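Local coordinates for protein peroxidase (Cellulomonas bogoriensis 69B4 = DSM 16987, PDB 6QZO) that binds heme b and probably works as a DyP-type peroxidase, using peroxide to oxidise other substrates, at residues 199-204 and 305-310; 230-235 and 328-333. One frame throughout, in Å; residues are numbered along the deposited sequence.

Both contacts belong to the C-terminal ferredoxin-like half of the chain and converge on the same heme. Contact 2 is the buried one: it pairs the two inner strands of the four-stranded antiparallel sheet, and backbone hydrogen bonds dominate it. Contact 1 is partly buried and joins a loop to the edge strand 306-314; it consists of charged side chains and backbone N-H groups around a propionate. The two meet where strand 306-314 lies beside strand 323-332, with Arg308 N probably hydrogen-bonded to Val329 O at 2.8 Å. From these neighbouring strands Arg307 and Phe328 reach the same side of the porphyrin, one ionic, the other aromatic.

Contact 1: residues 199-204 and 305-310; sequences QVEGTA and FLRRAY. With HEM (protoporphyrin IX containing Fe), chain I.
Phe305 leads into the edge strand with its ring tip on the heme vinyl, CZ lying 3.1 Å from HEM CBC. Arg307 carries the contact. Its chain bends at chi3 (-67°), so that the guanidinium lies with one face over the porphyrin, HEM C3D 3.5 Å above its centre, and its edge turned to the propionate. Arg307 NH1 reaches HEM O1A at 2.7 Å and NH2 bonds the same oxygen; Gly202 N is the third donor to O1A. NH2 also makes a weak bond to Ala204 O, while Ala204 N holds HEM O2A at 3.0 Å. From the loop, Glu201 bends at chi2 (95°) and crosses Arg307 obliquely, OE2 forming a salt bridge to NH1 at 3.1 Å. Glu201 OE1 sits 3.2 Å from HEM CHB, above the macrocycle. Further along, Ala309 N donates to a water that in turn donates to Glu201 OE2. Glu201 occupies the acidic position of the family's GxxDG motif, consistent with the distal acid-arginine pair of DyP-type peroxidases, on the side away from the axial His292. The neighbouring guanidinium and the water would favour a charged carboxylate, and Arg307 probably offsets the negative charge of Glu201 and the propionate.

Contact 2: residues 230-235 and 328-333; sequences SMVVRR and FVTYQR. With HEM (protoporphyrin IX containing Fe), chain I.
Two inner strands of the C-terminal ferredoxin-like antiparallel sheet pair here, in the alpha+beta fold shared by DyP-type peroxidases. Ser230, Val232 and Arg234 face Gln332, Thr330 and Phe328 in hydrogen-bonded pairs, alternating with the non-hydrogen-bonded pairs Met231-Tyr331 and Val233-Val329. The central rung is straight, Val232 N donating to Thr330 O at 2.9 Å and 169°, in the carbonyl plane. At the Ser230 end side chains add to the backbone bonds. Ser230 OG, in the crowded position (chi1 71°), donates to Gln332 O at 2.5 Å from above the carbonyl plane, and Ser230 N donates to the same oxygen in that plane, so Gln332 O accepts two bonds. Gln332 folds back at chi2, so that NE2 returns a bond to Ser230 OG at 2.9 Å and OE1 accepts from Thr330 OG1 at 2.8 Å, on a lone pair. Phe328 swings CG anti to its backbone N (chi1 -164°) and turns one ring face to the heme, the tip atoms CE2 and CZ leaning on pyrrole C, CE2 3.2 Å from HEM C3C. Thr330 CG2 backs the opposite face, 3.5 Å above the ring plane, toward the rim. On the reverse side Met231 lies alongside Tyr331, CB 3.7 Å from CE1, with SD in an oblique Met-aromatic contact; Tyr331 OH is held by Gln146. Arg234 sends its guanidinium away to Asp132 and Ser361. A chain of bonds runs from Thr330 OG1 through the Gln332 amide and Ser230 OG to Gln332 O, and two backbone bonds with Arg234, N to O and O to N, hold Phe328 where its ring leans on the heme.

Contact 1: residues 199-204 and 305-310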
ATOM      1  N   GLN A 199      16.329  -0.140  10.286  1.00 21.63           N
ATOM      2  CA  GLN A 199      17.679   0.398   9.944  1.00 22.05           C
ATOM      3  C   GLN A 199      17.547   1.641   9.067  1.00 22.79           C
ATOM      4  O   GLN A 199      16.520   1.788   8.386  1.00 23.38           O
ATOM      5  CB  GLN A 199      18.504  -0.652   9.199  1.00 21.20           C
ATOM      6  CG  GLN A 199      18.745  -1.918  10.004  1.00 21.25           C
ATOM      7  CD  GLN A 199      18.958  -3.126   9.128  1.00 20.98           C
ATOM      8  OE1 GLN A 199      18.599  -3.147   7.943  1.00 20.86           O
ATOM      9  NE2 GLN A 199      19.536  -4.157   9.712  1.00 20.79           N
ATOM     10  N   VAL A 200      18.574   2.486   9.079  1.00 24.66           N
ATOM     11  CA  VAL A 200      18.781   3.598   8.105  1.00 25.50           C
ATOM     12  C   VAL A 200      19.387   2.973   6.852  1.00 26.24           C
ATOM     13  O   VAL A 200      20.371   2.226   7.011  1.00 26.86           O
ATOM     14  CB  VAL A 200      19.680   4.703   8.690  1.00 26.04           C
ATOM     15  CG1 VAL A 200      19.871   5.862   7.725  1.00 26.25           C
ATOM     16  CG2 VAL A 200      19.134   5.215  10.013  1.00 26.48           C
ATOM     17  N   GLU A 201      18.788   3.224   5.684  1.00 27.25           N
ATOM     18  CA  GLU A 201      19.201   2.677   4.364  1.00 28.85           C
ATOM     19  C   GLU A 201      19.412   3.878   3.427  1.00 28.79           C
ATOM     20  O   GLU A 201      18.525   4.777   3.409  1.00 28.30           O
ATOM     21  CB  GLU A 201      18.145   1.669   3.888  1.00 30.36           C
ATOM     22  CG  GLU A 201      18.085   1.439   2.377  1.00 31.91           C
ATOM     23  CD  GLU A 201      18.858   0.256   1.811  1.00 33.67           C
ATOM     24  OE1 GLU A 201      19.002  -0.754   2.540  1.00 35.77           O
ATOM     25  OE2 GLU A 201      19.285   0.335   0.613  1.00 33.17           O
ATOM     26  N   GLY A 202      20.553   3.924   2.722  1.00 27.92           N
ATOM     27  CA  GLY A 202      20.792   4.864   1.608  1.00 26.97           C
ATOM     28  C   GLY A 202      21.938   5.826   1.854  1.00 27.25           C
ATOM     29  O   GLY A 202      22.204   6.673   0.988  1.00 26.90           O
ATOM     30  N   THR A 203      22.635   5.671   2.975  1.00 27.74           N
ATOM     31  CA  THR A 203      23.687   6.602   3.461  1.00 28.22           C
ATOM     32  C   THR A 203      24.855   6.666   2.468  1.00 28.48           C
ATOM     33  O   THR A 203      25.171   7.771   2.013  1.00 29.54           O
ATOM     34  CB  THR A 203      24.148   6.163   4.850  1.00 28.38           C
ATOM     35  OG1 THR A 203      22.981   6.147   5.680  1.00 28.36           O
ATOM     36  CG2 THR A 203      25.211   7.066   5.421  1.00 28.75           C
ATOM     37  N   ALA A 204      25.512   5.535   2.202  1.00 27.95           N
ATOM     38  CA  ALA A 204      26.705   5.428   1.322  1.00 27.02           C
ATOM     39  C   ALA A 204      26.263   4.965  -0.069  1.00 25.43           C
ATOM     40  O   ALA A 204      26.521   3.804  -0.422  1.00 24.61           O
ATOM     41  CB  ALA A 204      27.717   4.484   1.928  1.00 27.09           C
ATOM     42  N   PHE A 305      26.664   1.298  -7.314  1.00 18.60           N
ATOM     43  CA  PHE A 305      25.399   1.435  -8.073  1.00 17.91           C
ATOM     44  C   PHE A 305      24.453   2.331  -7.272  1.00 17.22           C
ATOM     45  O   PHE A 305      24.638   2.463  -6.041  1.00 17.43           O
ATOM     46  CB  PHE A 305      24.795   0.052  -8.363  1.00 17.64           C
ATOM     47  CG  PHE A 305      24.961  -0.938  -7.243  1.00 17.62           C
ATOM     48  CD1 PHE A 305      24.094  -0.941  -6.161  1.00 17.53           C
ATOM     49  CD2 PHE A 305      26.018  -1.830  -7.249  1.00 17.99           C
ATOM     50  CE1 PHE A 305      24.274  -1.826  -5.110  1.00 17.56           C
ATOM     51  CE2 PHE A 305      26.198  -2.713  -6.200  1.00 18.23           C
ATOM     52  CZ  PHE A 305      25.323  -2.713  -5.135  1.00 17.95           C
ATOM     53  N   LEU A 306      23.503   2.959  -7.967  1.00 16.40           N
ATOM     54  CA  LEU A 306      22.443   3.789  -7.346  1.00 15.86           C
ATOM     55  C   LEU A 306      21.377   2.849  -6.772  1.00 15.11           C
ATOM     56  O   LEU A 306      20.555   2.324  -7.555  1.00 14.67           O
ATOM     57  CB  LEU A 306      21.846   4.738  -8.386  1.00 15.58           C
ATOM     58  CG  LEU A 306      20.811   5.728  -7.848  1.00 15.35           C
ATOM     59  CD1 LEU A 306      21.394   6.586  -6.726  1.00 15.66           C
ATOM     60  CD2 LEU A 306      20.245   6.577  -8.967  1.00 15.40           C
ATOM     61  N   ARG A 307      21.408   2.642  -5.461  1.00 14.84           N
ATOM     62  CA  ARG A 307      20.309   1.942  -4.757  1.00 14.45           C
ATOM     63  C   ARG A 307      19.139   2.923  -4.686  1.00 14.42           C
ATOM     64  O   ARG A 307      19.378   4.109  -4.391  1.00 14.51           O
ATOM     65  CB  ARG A 307      20.760   1.470  -3.372  1.00 14.46           C
ATOM     66  CG  ARG A 307      21.797   0.368  -3.439  1.00 14.67           C
ATOM     67  CD  ARG A 307      22.313   0.011  -2.058  1.00 14.92           C
ATOM     68  NE  ARG A 307      23.080   1.099  -1.481  1.00 15.38           N
ATOM     69  CZ  ARG A 307      23.072   1.477  -0.209  1.00 15.59           C
ATOM     70  NH1 ARG A 307      22.306   0.877   0.683  1.00 15.21           N
ATOM     71  NH2 ARG A 307      23.859   2.464   0.190  1.00 16.27           N
ATOM     72  N   ARG A 308      17.938   2.425  -4.979  1.00 14.15           N
ATOM     73  CA  ARG A 308      16.691   3.221  -4.944  1.00 14.17           C
ATOM     74  C   ARG A 308      15.597   2.317  -4.383  1.00 13.88           C
ATOM     75  O   ARG A 308      14.606   2.055  -5.099  1.00 13.73           O
ATOM     76  CB  ARG A 308      16.406   3.762  -6.350  1.00 14.35           C
ATOM     77  CG  ARG A 308      15.624   5.066  -6.338  1.00 14.65           C
ATOM     78  CD  ARG A 308      15.434   5.572  -7.734  1.00 14.78           C
ATOM     79  NE  ARG A 308      14.629   6.768  -7.841  1.00 15.00           N
ATOM     80  CZ  ARG A 308      13.316   6.811  -7.798  1.00 14.99           C
ATOM     81  NH1 ARG A 308      12.617   5.745  -7.461  1.00 14.84           N
ATOM     82  NH2 ARG A 308      12.687   7.930  -8.111  1.00 15.52           N
ATOM     83  N   ALA A 309      15.816   1.826  -3.159  1.00 13.99           N
ATOM     84  CA  ALA A 309      15.017   0.750  -2.532  1.00 13.96           C
ATOM     85  C   ALA A 309      13.746   1.313  -1.857  1.00 14.01           C
ATOM     86  O   ALA A 309      13.693   2.516  -1.499  1.00 13.86           O
ATOM     87  CB  ALA A 309      15.868  -0.027  -1.560  1.00 13.99           C
ATOM     88  N   TYR A 310      12.757   0.439  -1.724  1.00 14.00           N
ATOM     89  CA  TYR A 310      11.444   0.706  -1.096  1.00 14.47           C
ATOM     90  C   TYR A 310      11.133  -0.443  -0.133  1.00 14.65           C
ATOM     91  O   TYR A 310      11.626  -1.553  -0.355  1.00 15.08           O
ATOM     92  CB  TYR A 310      10.381   0.854  -2.190  1.00 14.49           C
ATOM     93  CG  TYR A 310      10.344   2.214  -2.835  1.00 14.75           C
ATOM     94  CD1 TYR A 310      11.239   2.577  -3.833  1.00 14.82           C
ATOM     95  CD2 TYR A 310       9.425   3.154  -2.423  1.00 14.85           C
ATOM     96  CE1 TYR A 310      11.214   3.843  -4.397  1.00 14.98           C
ATOM     97  CE2 TYR A 310       9.381   4.417  -2.984  1.00 15.00           C
ATOM     98  CZ  TYR A 310      10.266   4.761  -3.977  1.00 15.08           C
ATOM     99  OH  TYR A 310      10.190   6.011  -4.505  1.00 15.50           O
TER
HETATM  100  CHA HEM I 401      24.374  -0.566   2.766  1.00 21.48           C
HETATM  101  CHB HEM I 401      20.482  -2.851   4.438  1.00 20.86           C
HETATM  102  CHC HEM I 401      20.689  -5.909   0.703  1.00 21.18           C
HETATM  103  CHD HEM I 401      24.327  -3.373  -1.185  1.00 21.01           C
HETATM  104  C1A HEM I 401      23.318  -0.951   3.547  1.00 21.52           C
HETATM  105  C2A HEM I 401      23.019  -0.397   4.826  1.00 22.09           C
HETATM  106  C3A HEM I 401      21.931  -1.056   5.297  1.00 22.42           C
HETATM  107  C4A HEM I 401      21.541  -1.984   4.306  1.00 21.66           C
HETATM  108  CMA HEM I 401      21.229  -0.845   6.625  1.00 22.73           C
HETATM  109  CAA HEM I 401      23.799   0.678   5.563  1.00 22.01           C
HETATM  110  CBA HEM I 401      23.334   2.100   5.252  1.00 22.17           C
HETATM  111  CGA HEM I 401      23.754   2.467   3.866  1.00 22.43           C
HETATM  112  O1A HEM I 401      22.924   2.255   2.937  1.00 22.60           O
HETATM  113  O2A HEM I 401      24.902   2.951   3.662  1.00 22.60           O
HETATM  114  C1B HEM I 401      20.227  -3.886   3.546  1.00 20.63           C
HETATM  115  C2B HEM I 401      19.160  -4.802   3.748  1.00 21.56           C
HETATM  116  C3B HEM I 401      19.208  -5.684   2.696  1.00 20.70           C
HETATM  117  C4B HEM I 401      20.346  -5.252   1.875  1.00 20.59           C
HETATM  118  CMB HEM I 401      18.160  -4.780   4.901  1.00 20.86           C
HETATM  119  CAB HEM I 401      18.312  -6.799   2.329  1.00 20.57           C
HETATM  120  CBB HEM I 401      17.117  -7.003   2.883  1.00 20.77           C
HETATM  121  C1C HEM I 401      21.683  -5.492  -0.151  1.00 20.77           C
HETATM  122  C2C HEM I 401      22.009  -6.139  -1.341  1.00 20.54           C
HETATM  123  C3C HEM I 401      23.052  -5.450  -1.916  1.00 20.97           C
HETATM  124  C4C HEM I 401      23.358  -4.340  -1.033  1.00 20.39           C
HETATM  125  CMC HEM I 401      21.392  -7.371  -1.945  1.00 20.55           C
HETATM  126  CAC HEM I 401      23.551  -5.977  -3.213  1.00 21.34           C
HETATM  127  CBC HEM I 401      24.518  -5.470  -3.927  1.00 21.86           C
HETATM  128  C1D HEM I 401      24.627  -2.388  -0.222  1.00 20.53           C
HETATM  129  C2D HEM I 401      25.701  -1.397  -0.418  1.00 21.30           C
HETATM  130  C3D HEM I 401      25.729  -0.629   0.687  1.00 22.12           C
HETATM  131  C4D HEM I 401      24.654  -1.157   1.544  1.00 21.52           C
HETATM  132  CMD HEM I 401      26.662  -1.231  -1.583  1.00 20.80           C
HETATM  133  CAD HEM I 401      26.681   0.540   0.963  1.00 22.82           C
HETATM  134  CBD HEM I 401      27.964   0.046   1.664  1.00 23.71           C
HETATM  135  CGD HEM I 401      29.016   1.113   1.944  1.00 24.49           C
HETATM  136  O1D HEM I 401      29.783   1.505   1.039  1.00 24.26           O
HETATM  137  O2D HEM I 401      29.167   1.601   3.100  1.00 25.66           O
HETATM  138  NA  HEM I 401      22.405  -1.917   3.245  1.00 21.20           N
HETATM  139  NB  HEM I 401      20.902  -4.190   2.437  1.00 20.73           N
HETATM  140  NC  HEM I 401      22.498  -4.416   0.040  1.00 20.30           N
HETATM  141  ND  HEM I 401      24.039  -2.194   0.967  1.00 21.05           N
HETATM  142 FE   HEM I 401      22.589  -3.157   1.708  1.00 20.92          FE
HETATM  143  O   HOH W   1      18.080   2.357  -1.157  1.00 27.58           O

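Contact 2: residues 230-235 and 328-333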
ATOM      1  N   SER A 230      21.119   0.231 -16.715  1.00 21.62           N
ATOM      2  CA  SER A 230      20.613  -1.117 -16.387  1.00 21.54           C
ATOM      3  C   SER A 230      19.889  -1.024 -15.051  1.00 20.94           C
ATOM      4  O   SER A 230      20.244  -0.143 -14.252  1.00 21.06           O
ATOM      5  CB  SER A 230      21.724  -2.120 -16.346  1.00 21.88           C
ATOM      6  OG  SER A 230      22.543  -1.915 -15.215  1.00 22.26           O
ATOM      7  N   MET A 231      18.892  -1.875 -14.867  1.00 20.46           N
ATOM      8  CA  MET A 231      18.038  -1.923 -13.664  1.00 20.32           C
ATOM      9  C   MET A 231      18.043  -3.354 -13.135  1.00 19.74           C
ATOM     10  O   MET A 231      17.813  -4.269 -13.932  1.00 19.54           O
ATOM     11  CB  MET A 231      16.612  -1.501 -14.010  1.00 20.58           C
ATOM     12  CG  MET A 231      15.615  -1.753 -12.896  1.00 20.50           C
ATOM     13  SD  MET A 231      13.981  -1.194 -13.466  1.00 21.32           S
ATOM     14  CE  MET A 231      12.951  -1.949 -12.223  1.00 20.90           C
ATOM     15  N   VAL A 232      18.335  -3.510 -11.844  1.00 19.29           N
ATOM     16  CA  VAL A 232      18.183  -4.787 -11.089  1.00 18.56           C
ATOM     17  C   VAL A 232      17.036  -4.600 -10.096  1.00 18.09           C
ATOM     18  O   VAL A 232      17.025  -3.570  -9.410  1.00 18.30           O
ATOM     19  CB  VAL A 232      19.481  -5.166 -10.364  1.00 18.50           C
ATOM     20  CG1 VAL A 232      19.260  -6.283  -9.360  1.00 18.32           C
ATOM     21  CG2 VAL A 232      20.577  -5.527 -11.347  1.00 18.51           C
ATOM     22  N   VAL A 233      16.126  -5.573 -10.040  1.00 17.34           N
ATOM     23  CA  VAL A 233      15.089  -5.697  -8.987  1.00 16.59           C
ATOM     24  C   VAL A 233      15.293  -7.031  -8.277  1.00 16.39           C
ATOM     25  O   VAL A 233      15.042  -8.071  -8.913  1.00 16.28           O
ATOM     26  CB  VAL A 233      13.672  -5.598  -9.573  1.00 16.70           C
ATOM     27  CG1 VAL A 233      12.595  -5.713  -8.516  1.00 16.46           C
ATOM     28  CG2 VAL A 233      13.499  -4.306 -10.341  1.00 16.90           C
ATOM     29  N   ARG A 234      15.761  -6.976  -7.025  1.00 16.15           N
ATOM     30  CA  ARG A 234      15.746  -8.116  -6.082  1.00 16.19           C
ATOM     31  C   ARG A 234      14.639  -7.864  -5.056  1.00 16.00           C
ATOM     32  O   ARG A 234      14.669  -6.809  -4.378  1.00 16.76           O
ATOM     33  CB  ARG A 234      17.085  -8.256  -5.364  1.00 16.36           C
ATOM     34  CG  ARG A 234      18.283  -8.390  -6.283  1.00 16.68           C
ATOM     35  CD  ARG A 234      18.478  -9.790  -6.813  1.00 16.81           C
ATOM     36  NE  ARG A 234      19.180 -10.661  -5.910  1.00 17.09           N
ATOM     37  CZ  ARG A 234      19.555 -11.901  -6.185  1.00 17.07           C
ATOM     38  NH1 ARG A 234      19.245 -12.478  -7.338  1.00 17.19           N
ATOM     39  NH2 ARG A 234      20.223 -12.561  -5.258  1.00 17.14           N
ATOM     40  N   ARG A 235      13.677  -8.772  -4.983  1.00 15.85           N
ATOM     41  CA  ARG A 235      12.697  -8.853  -3.874  1.00 15.84           C
ATOM     42  C   ARG A 235      13.393  -9.611  -2.749  1.00 16.48           C
ATOM     43  O   ARG A 235      13.674 -10.817  -2.941  1.00 17.22           O
ATOM     44  CB  ARG A 235      11.432  -9.574  -4.339  1.00 15.36           C
ATOM     45  CG  ARG A 235      10.242  -9.392  -3.416  1.00 15.17           C
ATOM     46  CD  ARG A 235       9.038 -10.159  -3.904  1.00 14.85           C
ATOM     47  NE  ARG A 235       7.896 -10.082  -3.010  1.00 14.77           N
ATOM     48  CZ  ARG A 235       7.075  -9.044  -2.884  1.00 14.61           C
ATOM     49  NH1 ARG A 235       7.268  -7.930  -3.572  1.00 14.34           N
ATOM     50  NH2 ARG A 235       6.044  -9.110  -2.056  1.00 14.86           N
ATOM     51  N   PHE A 328      14.525  -4.137  -3.483  1.00 17.96           N
ATOM     52  CA  PHE A 328      15.910  -3.681  -3.747  1.00 18.20           C
ATOM     53  C   PHE A 328      16.038  -3.410  -5.242  1.00 18.52           C
ATOM     54  O   PHE A 328      16.240  -4.372  -6.019  1.00 19.09           O
ATOM     55  CB  PHE A 328      16.906  -4.720  -3.249  1.00 18.23           C
ATOM     56  CG  PHE A 328      18.294  -4.172  -3.125  1.00 18.18           C
ATOM     57  CD1 PHE A 328      18.538  -3.053  -2.349  1.00 18.46           C
ATOM     58  CD2 PHE A 328      19.349  -4.771  -3.774  1.00 18.33           C
ATOM     59  CE1 PHE A 328      19.815  -2.560  -2.201  1.00 18.64           C
ATOM     60  CE2 PHE A 328      20.628  -4.258  -3.658  1.00 18.44           C
ATOM     61  CZ  PHE A 328      20.854  -3.157  -2.877  1.00 18.75           C
ATOM     62  N   VAL A 329      15.885  -2.143  -5.623  1.00 18.31           N
ATOM     63  CA  VAL A 329      16.011  -1.661  -7.031  1.00 18.35           C
ATOM     64  C   VAL A 329      17.355  -0.944  -7.132  1.00 18.71           C
ATOM     65  O   VAL A 329      17.585  -0.034  -6.319  1.00 19.03           O
ATOM     66  CB  VAL A 329      14.850  -0.714  -7.390  1.00 18.46           C
ATOM     67  CG1 VAL A 329      14.915  -0.265  -8.848  1.00 18.54           C
ATOM     68  CG2 VAL A 329      13.493  -1.338  -7.090  1.00 18.15           C
ATOM     69  N   THR A 330      18.229  -1.355  -8.057  1.00 18.79           N
ATOM     70  CA  THR A 330      19.537  -0.682  -8.312  1.00 18.74           C
ATOM     71  C   THR A 330      19.647  -0.308  -9.794  1.00 18.74           C
ATOM     72  O   THR A 330      19.098  -1.027 -10.632  1.00 18.45           O
ATOM     73  CB  THR A 330      20.730  -1.534  -7.872  1.00 18.63           C
ATOM     74  OG1 THR A 330      20.880  -2.598  -8.812  1.00 18.72           O
ATOM     75  CG2 THR A 330      20.580  -2.103  -6.476  1.00 18.96           C
ATOM     76  N   TYR A 331      20.330   0.799 -10.066  1.00 19.38           N
ATOM     77  CA  TYR A 331      20.662   1.306 -11.418  1.00 20.06           C
ATOM     78  C   TYR A 331      22.180   1.469 -11.540  1.00 20.85           C
ATOM     79  O   TYR A 331      22.808   1.992 -10.609  1.00 21.31           O
ATOM     80  CB  TYR A 331      19.964   2.634 -11.683  1.00 19.74           C
ATOM     81  CG  TYR A 331      18.464   2.541 -11.730  1.00 19.16           C
ATOM     82  CD1 TYR A 331      17.814   2.094 -12.867  1.00 18.89           C
ATOM     83  CD2 TYR A 331      17.694   2.929 -10.649  1.00 18.61           C
ATOM     84  CE1 TYR A 331      16.439   2.004 -12.921  1.00 18.50           C
ATOM     85  CE2 TYR A 331      16.319   2.836 -10.681  1.00 18.32           C
ATOM     86  CZ  TYR A 331      15.688   2.373 -11.824  1.00 18.11           C
ATOM     87  OH  TYR A 331      14.322   2.325 -11.882  1.00 18.09           O
ATOM     88  N   GLN A 332      22.736   1.025 -12.667  1.00 21.71           N
ATOM     89  CA  GLN A 332      24.199   1.046 -12.950  1.00 22.56           C
ATOM     90  C   GLN A 332      24.420   0.937 -14.466  1.00 23.79           C
ATOM     91  O   GLN A 332      23.518   0.410 -15.157  1.00 24.67           O
ATOM     92  CB  GLN A 332      24.879  -0.081 -12.166  1.00 22.14           C
ATOM     93  CG  GLN A 332      24.310  -1.468 -12.437  1.00 21.64           C
ATOM     94  CD  GLN A 332      23.043  -1.757 -11.665  1.00 21.11           C
ATOM     95  OE1 GLN A 332      22.986  -1.620 -10.443  1.00 21.12           O
ATOM     96  NE2 GLN A 332      22.017  -2.178 -12.377  1.00 20.15           N
ATOM     97  N   ARG A 333      25.564   1.406 -14.975  1.00 25.30           N
ATOM     98  CA  ARG A 333      25.895   1.329 -16.427  1.00 26.58           C
ATOM     99  C   ARG A 333      25.879  -0.144 -16.864  1.00 25.96           C
ATOM    100  O   ARG A 333      25.268  -0.428 -17.895  1.00 26.20           O
ATOM    101  CB  ARG A 333      27.248   1.984 -16.733  1.00 28.55           C
ATOM    102  CG  ARG A 333      27.571   2.090 -18.221  1.00 30.20           C
ATOM    103  CD  ARG A 333      28.984   2.577 -18.540  1.00 31.90           C
ATOM    104  NE  ARG A 333      29.970   2.617 -17.459  1.00 33.73           N
ATOM    105  CZ  ARG A 333      30.792   1.621 -17.100  1.00 35.07           C
ATOM    106  NH1 ARG A 333      30.785   0.461 -17.739  1.00 36.10           N
ATOM    107  NH2 ARG A 333      31.634   1.802 -16.102  1.00 35.78           N
TER
HETATM  108  CHA HEM I 401      24.374  -0.566   2.766  1.00 21.48           C
HETATM  109  CHB HEM I 401      20.482  -2.851   4.438  1.00 20.86           C
HETATM  110  CHC HEM I 401      20.689  -5.909   0.703  1.00 21.18           C
HETATM  111  CHD HEM I 401      24.327  -3.373  -1.185  1.00 21.01           C
HETATM  112  C1A HEM I 401      23.318  -0.951   3.547  1.00 21.52           C
HETATM  113  C2A HEM I 401      23.019  -0.397   4.826  1.00 22.09           C
HETATM  114  C3A HEM I 401      21.931  -1.056   5.297  1.00 22.42           C
HETATM  115  C4A HEM I 401      21.541  -1.984   4.306  1.00 21.66           C
HETATM  116  CMA HEM I 401      21.229  -0.845   6.625  1.00 22.73           C
HETATM  117  CAA HEM I 401      23.799   0.678   5.563  1.00 22.01           C
HETATM  118  CBA HEM I 401      23.334   2.100   5.252  1.00 22.17           C
HETATM  119  CGA HEM I 401      23.754   2.467   3.866  1.00 22.43           C
HETATM  120  O1A HEM I 401      22.924   2.255   2.937  1.00 22.60           O
HETATM  121  O2A HEM I 401      24.902   2.951   3.662  1.00 22.60           O
HETATM  122  C1B HEM I 401      20.227  -3.886   3.546  1.00 20.63           C
HETATM  123  C2B HEM I 401      19.160  -4.802   3.748  1.00 21.56           C
HETATM  124  C3B HEM I 401      19.208  -5.684   2.696  1.00 20.70           C
HETATM  125  C4B HEM I 401      20.346  -5.252   1.875  1.00 20.59           C
HETATM  126  CMB HEM I 401      18.160  -4.780   4.901  1.00 20.86           C
HETATM  127  CAB HEM I 401      18.312  -6.799   2.329  1.00 20.57           C
HETATM  128  CBB HEM I 401      17.117  -7.003   2.883  1.00 20.77           C
HETATM  129  C1C HEM I 401      21.683  -5.492  -0.151  1.00 20.77           C
HETATM  130  C2C HEM I 401      22.009  -6.139  -1.341  1.00 20.54           C
HETATM  131  C3C HEM I 401      23.052  -5.450  -1.916  1.00 20.97           C
HETATM  132  C4C HEM I 401      23.358  -4.340  -1.033  1.00 20.39           C
HETATM  133  CMC HEM I 401      21.392  -7.371  -1.945  1.00 20.55           C
HETATM  134  CAC HEM I 401      23.551  -5.977  -3.213  1.00 21.34           C
HETATM  135  CBC HEM I 401      24.518  -5.470  -3.927  1.00 21.86           C
HETATM  136  C1D HEM I 401      24.627  -2.388  -0.222  1.00 20.53           C
HETATM  137  C2D HEM I 401      25.701  -1.397  -0.418  1.00 21.30           C
HETATM  138  C3D HEM I 401      25.729  -0.629   0.687  1.00 22.12           C
HETATM  139  C4D HEM I 401      24.654  -1.157   1.544  1.00 21.52           C
HETATM  140  CMD HEM I 401      26.662  -1.231  -1.583  1.00 20.80           C
HETATM  141  CAD HEM I 401      26.681   0.540   0.963  1.00 22.82           C
HETATM  142  CBD HEM I 401      27.964   0.046   1.664  1.00 23.71           C
HETATM  143  CGD HEM I 401      29.016   1.113   1.944  1.00 24.49           C
HETATM  144  O1D HEM I 401      29.783   1.505   1.039  1.00 24.26           O
HETATM  145  O2D HEM I 401      29.167   1.601   3.100  1.00 25.66           O
HETATM  146  NA  HEM I 401      22.405  -1.917   3.245  1.00 21.20           N
HETATM  147  NB  HEM I 401      20.902  -4.190   2.437  1.00 20.73           N
HETATM  148  NC  HEM I 401      22.498  -4.416   0.040  1.00 20.30           N
HETATM  149  ND  HEM I 401      24.039  -2.194   0.967  1.00 21.05           N
HETATM  150 FE   HEM I 401      22.589  -3.157   1.708  1.00 20.92          FE